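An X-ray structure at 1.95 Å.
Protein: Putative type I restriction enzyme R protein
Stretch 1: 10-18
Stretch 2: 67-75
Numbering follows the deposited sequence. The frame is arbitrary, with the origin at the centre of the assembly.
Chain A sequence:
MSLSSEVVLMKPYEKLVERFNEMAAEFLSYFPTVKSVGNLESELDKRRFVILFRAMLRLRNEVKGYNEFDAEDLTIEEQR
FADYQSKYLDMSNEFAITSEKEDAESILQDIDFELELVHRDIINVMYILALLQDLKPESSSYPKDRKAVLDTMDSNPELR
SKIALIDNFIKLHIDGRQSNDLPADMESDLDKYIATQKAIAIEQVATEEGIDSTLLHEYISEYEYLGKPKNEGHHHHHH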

ATOM      1  N   MET A  10     -15.214   4.306  17.311  1.00 62.68           N
ATOM      2  CA  MET A  10     -14.055   3.379  17.524  1.00 62.85           C
ATOM      3  C   MET A  10     -12.760   4.191  17.689  1.00 61.76           C
ATOM      4  O   MET A  10     -12.711   5.397  17.385  1.00 62.09           O
ATOM      5  CB  MET A  10     -13.911   2.384  16.372  1.00 63.04           C
ATOM      6  CG  MET A  10     -13.522   3.036  15.052  1.00 65.65           C
ATOM      7  SD  MET A  10     -13.634   1.943  13.602  1.00 68.99           S
ATOM      8  CE  MET A  10     -14.091   3.129  12.330  1.00 68.26           C
ATOM      9  N   LYS A  11     -11.721   3.529  18.180  1.00 59.86           N
ATOM     10  CA  LYS A  11     -10.450   4.203  18.462  1.00 58.43           C
ATOM     11  C   LYS A  11      -9.674   4.583  17.195  1.00 56.33           C
ATOM     12  O   LYS A  11      -9.745   3.891  16.154  1.00 54.97           O
ATOM     13  CB  LYS A  11      -9.577   3.279  19.307  1.00 59.33           C
ATOM     14  CG  LYS A  11     -10.261   2.826  20.584  1.00 62.00           C
ATOM     15  CD  LYS A  11      -9.319   1.937  21.352  1.00 69.68           C
ATOM     16  CE  LYS A  11      -7.905   2.542  21.293  1.00 70.88           C
ATOM     17  NZ  LYS A  11      -6.869   1.516  21.575  1.00 74.71           N
ATOM     18  N   PRO A  12      -8.910   5.676  17.284  1.00 54.43           N
ATOM     19  CA  PRO A  12      -8.087   6.201  16.175  1.00 51.94           C
ATOM     20  C   PRO A  12      -7.377   5.091  15.359  1.00 49.35           C
ATOM     21  O   PRO A  12      -7.476   5.115  14.127  1.00 47.59           O
ATOM     22  CB  PRO A  12      -7.074   7.108  16.888  1.00 52.34           C
ATOM     23  CG  PRO A  12      -7.833   7.625  18.048  1.00 53.67           C
ATOM     24  CD  PRO A  12      -8.635   6.388  18.540  1.00 55.22           C
ATOM     25  N   TYR A  13      -6.708   4.151  16.037  1.00 46.86           N
ATOM     26  CA  TYR A  13      -5.987   3.069  15.366  1.00 47.00           C
ATOM     27  C   TYR A  13      -6.845   2.175  14.473  1.00 46.69           C
ATOM     28  O   TYR A  13      -6.435   1.768  13.389  1.00 46.91           O
ATOM     29  CB  TYR A  13      -5.298   2.177  16.384  1.00 46.18           C
ATOM     30  CG  TYR A  13      -4.592   0.972  15.775  1.00 42.89           C
ATOM     31  CD1 TYR A  13      -3.332   1.070  15.183  1.00 41.06           C
ATOM     32  CD2 TYR A  13      -5.182  -0.293  15.819  1.00 39.85           C
ATOM     33  CE1 TYR A  13      -2.702  -0.040  14.668  1.00 37.44           C
ATOM     34  CE2 TYR A  13      -4.537  -1.416  15.250  1.00 38.84           C
ATOM     35  CZ  TYR A  13      -3.314  -1.272  14.693  1.00 39.37           C
ATOM     36  OH  TYR A  13      -2.679  -2.413  14.208  1.00 40.16           O
ATOM     37  N   GLU A  14      -8.003   1.823  14.999  1.00 46.35           N
ATOM     38  CA  GLU A  14      -8.953   0.936  14.362  1.00 47.65           C
ATOM     39  C   GLU A  14      -9.514   1.609  13.148  1.00 47.12           C
ATOM     40  O   GLU A  14      -9.589   0.976  12.087  1.00 47.20           O
ATOM     41  CB  GLU A  14     -10.107   0.630  15.339  1.00 48.20           C
ATOM     42  CG  GLU A  14      -9.608   0.062  16.716  1.00 56.04           C
ATOM     43  CD  GLU A  14     -10.712  -0.135  17.775  1.00 61.82           C
ATOM     44  OE1 GLU A  14     -10.841  -1.303  18.236  1.00 62.05           O
ATOM     45  OE2 GLU A  14     -11.418   0.867  18.134  1.00 65.05           O
ATOM     46  N   LYS A  15      -9.865   2.896  13.290  1.00 45.79           N
ATOM     47  CA  LYS A  15     -10.273   3.743  12.141  1.00 46.53           C
ATOM     48  C   LYS A  15      -9.264   3.720  11.004  1.00 44.59           C
ATOM     49  O   LYS A  15      -9.645   3.532   9.841  1.00 45.00           O
ATOM     50  CB  LYS A  15     -10.510   5.215  12.551  1.00 47.80           C
ATOM     51  CG  LYS A  15     -11.959   5.565  12.958  1.00 54.78           C
ATOM     52  CD  LYS A  15     -12.096   7.017  13.465  1.00 61.40           C
ATOM     53  CE  LYS A  15     -11.380   7.229  14.799  1.00 66.14           C
ATOM     54  NZ  LYS A  15     -11.099   8.661  15.135  1.00 69.16           N
ATOM     55  N   LEU A  16      -7.992   3.984  11.299  1.00 42.60           N
ATOM     56  CA  LEU A  16      -6.985   4.016  10.248  1.00 42.24           C
ATOM     57  C   LEU A  16      -6.739   2.612   9.606  1.00 42.87           C
ATOM     58  O   LEU A  16      -6.358   2.525   8.429  1.00 43.63           O
ATOM     59  CB  LEU A  16      -5.660   4.583  10.775  1.00 40.53           C
ATOM     60  CG  LEU A  16      -5.586   6.016  11.347  1.00 42.64           C
ATOM     61  CD1 LEU A  16      -4.380   6.193  12.405  1.00 38.54           C
ATOM     62  CD2 LEU A  16      -5.418   7.040  10.214  1.00 39.65           C
ATOM     63  N   VAL A  17      -6.816   1.556  10.408  1.00 43.12           N
ATOM     64  CA  VAL A  17      -6.659   0.185   9.885  1.00 43.11           C
ATOM     65  C   VAL A  17      -7.758  -0.105   8.880  1.00 43.60           C
ATOM     66  O   VAL A  17      -7.485  -0.649   7.818  1.00 43.11           O
ATOM     67  CB  VAL A  17      -6.645  -0.895  11.014  1.00 44.23           C
ATOM     68  CG1 VAL A  17      -6.875  -2.338  10.466  1.00 41.50           C
ATOM     69  CG2 VAL A  17      -5.357  -0.834  11.821  1.00 41.03           C
ATOM     70  N   GLU A  18      -8.995   0.317   9.187  1.00 44.19           N
ATOM     71  CA  GLU A  18     -10.121   0.117   8.276  1.00 46.08           C
ATOM     72  C   GLU A  18      -9.933   0.861   6.952  1.00 45.59           C
ATOM     73  O   GLU A  18     -10.120   0.287   5.896  1.00 45.84           O
ATOM     74  CB  GLU A  18     -11.411   0.597   8.954  1.00 48.38           C
ATOM     75  CG  GLU A  18     -12.614   0.403   8.059  1.00 56.34           C
ATOM     76  CD  GLU A  18     -13.887   0.898   8.719  1.00 65.16           C
ATOM     77  OE1 GLU A  18     -13.985   0.802   9.976  1.00 67.20           O
ATOM     78  OE2 GLU A  18     -14.762   1.401   7.962  1.00 71.25           O
TER
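Stretch 2 (67-75) NEFDAEDLT

How does stretch 2 run along stretch 1? Stretch 1 turns from a loop into a helix at Pro 12, with Lys 11 at the N-cap position, and stretch 2 passes beside it as a loop interrupted by a short 3-10 segment, 71-73. Both chains advance in the same general sense: the CA of Tyr 13 lies 7.7 Å from the CA of Glu 68, and the CA of Val 17 lies 6.7 Å from the CA of Leu 74.

What does the start of the helix meet in stretch 2? Lys 11 reaches out to form a salt bridge, its NZ 2.7 Å from OE2 of Glu 68. The same carboxylate oxygen, Glu 68 OE2, accepts a hydrogen bond from a water at 2.9 Å, and that water accepts one from Tyr 13 N, also at 2.9 Å. Glu 68 thus binds the lysine directly and, through the water, the backbone NH of Tyr 13 in the first turn, where no preceding helical carbonyl is available.

Why does Tyr 13 dominate the contact? Its CA-to-CB bond points toward stretch 2, its chi1 is in the t rotamer, and it has the largest covered area of any residue here. Glu 68 CG lies over one face of the ring, 3.8 Å from its centroid, in a CH-pi contact, while Tyr 13 CE1 approaches Phe 69 CB at 4.2 Å. At the tip, Tyr 13 OH donates to Asp 73 OD2 at 2.6 Å and accepts from Asp 70 N at 3.0 Å, so the hydroxyl binds both ends of the turn that Asp 73 N closes by donating to Asp 70 O at 2.8 Å.

What follows one helical turn later? The CA-to-CB bond of Val 17 again points toward stretch 2. Val 17 CG1 packs 3.4 Å from Asp 73 O, with no hydrogen bond, and makes an apolar contact with Leu 74 CD2 at 4.2 Å. The Leu 74 CA-to-CB bond points sideways, yet the end of its side chain comes nearer to the helix.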

ATOM      1  N   ASN A  67       0.929   2.154  19.604  1.00 35.59           N
ATOM      2  CA  ASN A  67       1.394   1.086  20.516  1.00 37.92           C
ATOM      3  C   ASN A  67       0.736  -0.265  20.189  1.00 38.71           C
ATOM      4  O   ASN A  67       1.357  -1.337  20.384  1.00 38.01           O
ATOM      5  CB  ASN A  67       0.969   1.423  21.932  1.00 37.54           C
ATOM      6  CG  ASN A  67       1.892   2.446  22.600  1.00 42.91           C
ATOM      7  OD1 ASN A  67       3.115   2.442  22.378  1.00 38.19           O
ATOM      8  ND2 ASN A  67       1.306   3.279  23.475  1.00 43.07           N
ATOM      9  N   GLU A  68      -0.500  -0.212  19.708  1.00 37.39           N
ATOM     10  CA  GLU A  68      -1.235  -1.439  19.470  1.00 40.46           C
ATOM     11  C   GLU A  68      -1.010  -2.016  18.081  1.00 40.32           C
ATOM     12  O   GLU A  68      -1.703  -2.958  17.708  1.00 40.39           O
ATOM     13  CB  GLU A  68      -2.725  -1.286  19.775  1.00 41.69           C
ATOM     14  CG  GLU A  68      -3.500  -0.233  18.973  1.00 44.60           C
ATOM     15  CD  GLU A  68      -3.589   1.138  19.688  1.00 53.35           C
ATOM     16  OE1 GLU A  68      -2.512   1.733  20.049  1.00 48.79           O
ATOM     17  OE2 GLU A  68      -4.743   1.654  19.843  1.00 54.66           O
ATOM     18  N   PHE A  69      -0.039  -1.471  17.329  1.00 39.39           N
ATOM     19  CA  PHE A  69       0.215  -1.931  15.933  1.00 39.12           C
ATOM     20  C   PHE A  69       0.450  -3.445  15.814  1.00 39.32           C
ATOM     21  O   PHE A  69       1.276  -4.039  16.515  1.00 37.83           O
ATOM     22  CB  PHE A  69       1.340  -1.138  15.202  1.00 38.38           C
ATOM     23  CG  PHE A  69       1.755  -1.757  13.862  1.00 35.46           C
ATOM     24  CD1 PHE A  69       0.961  -1.657  12.744  1.00 38.58           C
ATOM     25  CD2 PHE A  69       2.926  -2.567  13.782  1.00 36.43           C
ATOM     26  CE1 PHE A  69       1.332  -2.289  11.491  1.00 36.19           C
ATOM     27  CE2 PHE A  69       3.306  -3.194  12.582  1.00 39.59           C
ATOM     28  CZ  PHE A  69       2.528  -3.026  11.403  1.00 35.20           C
ATOM     29  N   ASP A  70      -0.259  -4.070  14.891  1.00 39.07           N
ATOM     30  CA  ASP A  70      -0.039  -5.484  14.622  1.00 40.14           C
ATOM     31  C   ASP A  70      -0.152  -5.654  13.103  1.00 39.70           C
ATOM     32  O   ASP A  70      -1.214  -5.390  12.515  1.00 40.05           O
ATOM     33  CB  ASP A  70      -1.112  -6.291  15.354  1.00 39.90           C
ATOM     34  CG  ASP A  70      -0.981  -7.774  15.153  1.00 43.33           C
ATOM     35  OD1 ASP A  70      -0.026  -8.220  14.488  1.00 45.78           O
ATOM     36  OD2 ASP A  70      -1.844  -8.506  15.707  1.00 49.79           O
ATOM     37  N   ALA A  71       0.946  -6.075  12.477  1.00 38.98           N
ATOM     38  CA  ALA A  71       0.973  -6.270  11.060  1.00 38.80           C
ATOM     39  C   ALA A  71      -0.163  -7.127  10.584  1.00 39.58           C
ATOM     40  O   ALA A  71      -0.641  -6.948   9.459  1.00 40.54           O
ATOM     41  CB  ALA A  71       2.351  -6.811  10.582  1.00 38.17           C
ATOM     42  N   GLU A  72      -0.557  -8.095  11.396  1.00 40.94           N
ATOM     43  CA  GLU A  72      -1.649  -9.016  11.006  1.00 42.79           C
ATOM     44  C   GLU A  72      -2.992  -8.302  10.791  1.00 41.74           C
ATOM     45  O   GLU A  72      -3.942  -8.857  10.189  1.00 41.59           O
ATOM     46  CB  GLU A  72      -1.793 -10.141  12.033  1.00 43.37           C
ATOM     47  CG  GLU A  72      -0.715 -11.171  11.919  1.00 48.11           C
ATOM     48  CD  GLU A  72      -0.697 -11.846  10.522  1.00 57.70           C
ATOM     49  OE1 GLU A  72       0.367 -11.621   9.868  1.00 58.16           O
ATOM     50  OE2 GLU A  72      -1.729 -12.561  10.083  1.00 56.31           O
ATOM     51  N   ASP A  73      -3.056  -7.056  11.236  1.00 40.56           N
ATOM     52  CA  ASP A  73      -4.288  -6.307  11.202  1.00 40.01           C
ATOM     53  C   ASP A  73      -4.437  -5.760   9.794  1.00 38.90           C
ATOM     54  O   ASP A  73      -5.484  -5.257   9.457  1.00 40.52           O
ATOM     55  CB  ASP A  73      -4.209  -5.089  12.149  1.00 41.26           C
ATOM     56  CG  ASP A  73      -4.392  -5.453  13.600  1.00 44.19           C
ATOM     57  OD1 ASP A  73      -4.875  -6.591  13.866  1.00 47.58           O
ATOM     58  OD2 ASP A  73      -4.057  -4.577  14.470  1.00 39.04           O
ATOM     59  N   LEU A  74      -3.377  -5.829   8.986  1.00 37.91           N
ATOM     60  CA  LEU A  74      -3.343  -5.216   7.669  1.00 36.24           C
ATOM     61  C   LEU A  74      -3.330  -6.232   6.504  1.00 37.34           C
ATOM     62  O   LEU A  74      -2.615  -7.238   6.568  1.00 38.42           O
ATOM     63  CB  LEU A  74      -2.057  -4.387   7.516  1.00 34.31           C
ATOM     64  CG  LEU A  74      -1.832  -3.246   8.550  1.00 34.87           C
ATOM     65  CD1 LEU A  74      -0.708  -2.405   8.006  1.00 32.44           C
ATOM     66  CD2 LEU A  74      -3.134  -2.394   8.634  1.00 35.43           C
ATOM     67  N   THR A  75      -4.076  -5.908   5.440  1.00 36.59           N
ATOM     68  CA  THR A  75      -4.010  -6.607   4.153  1.00 36.15           C
ATOM     69  C   THR A  75      -2.580  -6.370   3.596  1.00 37.16           C
ATOM     70  O   THR A  75      -2.003  -5.296   3.822  1.00 37.75           O
ATOM     71  CB  THR A  75      -5.039  -6.005   3.172  1.00 36.36           C
ATOM     72  OG1 THR A  75      -6.343  -6.144   3.735  1.00 37.86           O
ATOM     73  CG2 THR A  75      -5.004  -6.671   1.853  1.00 34.86           C
TER
HETATM   74  O   HOH W   1      -5.713   4.146  18.794  1.00 43.54           O